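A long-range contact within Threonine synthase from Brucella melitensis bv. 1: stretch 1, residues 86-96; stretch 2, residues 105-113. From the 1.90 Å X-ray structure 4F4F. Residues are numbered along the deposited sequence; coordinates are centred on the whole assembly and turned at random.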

# COMPACT_ATOMS: atom_id res chain seq x y z
N GLY A 86 -12.27 12.17 -4.71
CA GLY A 86 -13.16 13.11 -4.04
C GLY A 86 -13.21 12.86 -2.53
O GLY A 86 -13.58 13.75 -1.77
N THR A 87 -12.80 11.67 -2.07
CA THR A 87 -12.68 11.40 -0.65
C THR A 87 -11.44 11.99 0.01
O THR A 87 -11.28 11.91 1.22
CB THR A 87 -12.67 9.88 -0.31
OG1 THR A 87 -11.45 9.27 -0.70
CG2 THR A 87 -13.88 9.13 -0.94
N PHE A 88 -10.55 12.56 -0.79
CA PHE A 88 -9.32 13.16 -0.26
C PHE A 88 -9.59 14.65 -0.06
O PHE A 88 -10.00 15.35 -0.98
CB PHE A 88 -8.18 12.94 -1.27
CG PHE A 88 -7.50 11.62 -1.13
CD1 PHE A 88 -8.18 10.45 -1.35
CD2 PHE A 88 -6.16 11.57 -0.74
CE1 PHE A 88 -7.56 9.22 -1.16
CE2 PHE A 88 -5.53 10.36 -0.57
CZ PHE A 88 -6.24 9.19 -0.79
N ARG A 89 -9.35 15.13 1.15
CA ARG A 89 -9.62 16.52 1.53
C ARG A 89 -8.39 17.35 1.17
O ARG A 89 -7.65 17.85 2.03
CB ARG A 89 -9.89 16.63 3.02
CG ARG A 89 -11.26 16.11 3.48
CD ARG A 89 -11.49 14.60 3.35
NE ARG A 89 -12.72 14.25 4.08
CZ ARG A 89 -13.30 13.05 4.14
NH1 ARG A 89 -14.41 12.91 4.87
NH2 ARG A 89 -12.82 11.98 3.51
N HIS A 90 -8.12 17.44 -0.12
CA HIS A 90 -7.08 18.31 -0.63
C HIS A 90 -7.29 18.40 -2.10
O HIS A 90 -7.43 17.36 -2.77
CB HIS A 90 -5.64 17.84 -0.33
CG HIS A 90 -4.65 18.94 -0.49
ND1 HIS A 90 -4.29 19.43 -1.69
CD2 HIS A 90 -3.99 19.73 0.47
CE1 HIS A 90 -3.43 20.44 -1.53
NE2 HIS A 90 -3.25 20.63 -0.21
N ASP A 91 -7.31 19.60 -2.64
CA ASP A 91 -7.58 19.78 -4.08
C ASP A 91 -6.56 19.08 -4.98
O ASP A 91 -6.90 18.64 -6.07
CB ASP A 91 -7.69 21.28 -4.43
CG ASP A 91 -8.99 21.91 -3.95
OD1 ASP A 91 -9.92 21.16 -3.61
OD2 ASP A 91 -9.09 23.15 -3.88
N ALA A 92 -5.29 19.06 -4.57
CA ALA A 92 -4.25 18.34 -5.31
C ALA A 92 -4.25 16.83 -5.10
O ALA A 92 -3.46 16.13 -5.76
CB ALA A 92 -2.87 18.89 -4.93
N VAL A 93 -5.05 16.36 -4.15
CA VAL A 93 -5.13 14.94 -3.72
C VAL A 93 -3.88 14.55 -2.94
O VAL A 93 -4.00 14.22 -1.77
CB VAL A 93 -5.45 13.94 -4.88
CG1 VAL A 93 -5.62 12.51 -4.35
CG2 VAL A 93 -6.72 14.41 -5.62
N CYS A 94 -2.70 14.58 -3.58
CA CYS A 94 -1.42 14.29 -2.97
C CYS A 94 -0.46 15.48 -3.18
O CYS A 94 0.25 15.54 -4.18
CB CYS A 94 -0.83 13.04 -3.61
SG CYS A 94 -1.83 11.53 -3.41
N PRO A 95 -0.45 16.45 -2.25
CA PRO A 95 0.32 17.69 -2.51
C PRO A 95 1.77 17.59 -2.04
O PRO A 95 2.07 16.81 -1.14
CB PRO A 95 -0.38 18.70 -1.66
CG PRO A 95 -0.90 17.90 -0.49
CD PRO A 95 -1.30 16.56 -1.07
N LEU A 96 2.66 18.36 -2.67
CA LEU A 96 4.04 18.53 -2.20
C LEU A 96 4.14 19.67 -1.17
O LEU A 96 3.46 20.68 -1.30
CB LEU A 96 4.98 18.80 -3.37
CG LEU A 96 5.18 17.68 -4.39
CD1 LEU A 96 5.86 18.23 -5.67
CD2 LEU A 96 5.98 16.51 -3.81
N VAL A 105 8.29 16.89 0.40
CA VAL A 105 7.56 15.78 0.99
C VAL A 105 6.24 15.65 0.22
O VAL A 105 5.57 16.66 -0.01
CB VAL A 105 7.31 16.04 2.48
CG1 VAL A 105 6.28 15.10 3.02
CG2 VAL A 105 8.63 15.88 3.26
N LEU A 106 5.93 14.43 -0.25
CA LEU A 106 4.68 14.14 -0.93
C LEU A 106 3.72 13.60 0.13
O LEU A 106 3.92 12.52 0.67
CB LEU A 106 4.84 13.08 -2.03
CG LEU A 106 3.60 12.80 -2.90
CD1 LEU A 106 3.09 14.09 -3.53
CD2 LEU A 106 4.00 11.82 -3.99
N GLU A 107 2.68 14.38 0.43
CA GLU A 107 1.77 14.03 1.52
C GLU A 107 0.70 13.09 1.01
O GLU A 107 -0.23 13.51 0.30
CB GLU A 107 1.14 15.30 2.09
CG GLU A 107 2.17 16.22 2.72
CD GLU A 107 1.57 17.43 3.40
OE1 GLU A 107 0.47 17.90 2.99
OE2 GLU A 107 2.21 17.91 4.36
N LEU A 108 0.79 11.84 1.41
CA LEU A 108 -0.20 10.83 1.01
C LEU A 108 -1.30 10.60 2.04
O LEU A 108 -1.96 9.53 2.04
CB LEU A 108 0.53 9.54 0.68
CG LEU A 108 1.63 9.66 -0.38
CD1 LEU A 108 2.30 8.28 -0.57
CD2 LEU A 108 1.06 10.24 -1.67
N PHE A 109 -1.49 11.58 2.94
CA PHE A 109 -2.33 11.39 4.11
C PHE A 109 -3.55 12.32 4.20
O PHE A 109 -4.11 12.51 5.26
CB PHE A 109 -1.47 11.49 5.39
CG PHE A 109 -0.68 12.78 5.52
CD1 PHE A 109 -1.30 14.00 5.73
CD2 PHE A 109 0.72 12.76 5.49
CE1 PHE A 109 -0.55 15.20 5.88
CE2 PHE A 109 1.46 13.93 5.62
CZ PHE A 109 0.82 15.16 5.83
N HIS A 110 -3.99 12.86 3.06
CA HIS A 110 -5.21 13.67 3.04
C HIS A 110 -6.49 12.90 2.80
O HIS A 110 -7.58 13.50 2.70
CB HIS A 110 -5.04 14.81 2.05
CG HIS A 110 -3.97 15.78 2.47
ND1 HIS A 110 -4.20 16.78 3.33
CD2 HIS A 110 -2.62 15.83 2.16
CE1 HIS A 110 -3.06 17.44 3.55
NE2 HIS A 110 -2.09 16.87 2.81
N GLY A 111 -6.39 11.58 2.71
CA GLY A 111 -7.55 10.74 2.50
C GLY A 111 -8.24 10.37 3.81
O GLY A 111 -7.78 10.80 4.87
N PRO A 112 -9.30 9.55 3.73
CA PRO A 112 -10.23 9.31 4.83
C PRO A 112 -9.63 8.73 6.08
O PRO A 112 -10.23 8.90 7.13
CB PRO A 112 -11.24 8.31 4.24
CG PRO A 112 -11.17 8.55 2.79
CD PRO A 112 -9.75 8.89 2.50
N THR A 113 -8.46 8.06 6.00
CA THR A 113 -7.84 7.52 7.21
C THR A 113 -6.45 8.08 7.48
O THR A 113 -5.68 7.50 8.26
CB THR A 113 -7.79 5.95 7.25
OG1 THR A 113 -6.87 5.43 6.29
CG2 THR A 113 -9.19 5.36 7.09
O HOH W 1 -6.47 17.46 4.43
O HOH W 2 -2.86 12.79 0.34

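The two stretches run antiparallel, but only their far end is sheet: Leu-96 pairs with Leu-106, and the rest is loop laid against loop, held by a few well-placed polar contacts.

Thr-87 opens the contact modestly, its OG1 3.6 Å from CG of Pro-112. Phe-88 shows a clearer rule: an aromatic face accepts a glycine. Gly-111 CA sits 3.5 Å from the centroid of the Phe-88 ring, almost on the ring normal, and a CB at Gly-111 would clash with CZ of Phe-88. Absence of a side chain is what permits so close an approach. Next, Arg-89 N donates to His-110 O (2.9 Å), tying the loops backbone to backbone, while its NH2 turns back to Thr-87 O (2.8 Å) and places the guanidinium edge near Pro-112.

His-90 presents its ring edge to the face of His-110, centroids 4.9 Å apart, and its CB also lies over that face. His-110 is braced from several directions: NE2 donates to Glu-107 OE1 (2.8 Å), and ND1 lies 2.6 Å from water 1, which donates to Arg-89 O.

A type I turn from His-90 to Val-93 carries Asp-91 and Ala-92 out of reach, then returns the chain. Where Val-93 O and Glu-107 O are 4.4 Å apart, water 2 donates to both and accepts from His-110 N, reconciling two carbonyls that cannot bond each other.

Cys-94 supplies apolar packing, SG to Leu-108 CD2 at 3.6 Å and CB to Leu-106 CD1 at 4.1 Å. Pro-95 lacks an amide hydrogen but still offers its carbonyl: Glu-107 N donates to Pro-95 O at 3.0 Å, nearly straight. Its ring meanwhile packs on His-110, CD to CD2 at 3.6 Å. Finally, Leu-96 and Leu-106 form a non-hydrogen-bonded pair with side chains on the same face, CD2 of Leu-96 meeting CD1 of Leu-106 at 3.8 Å.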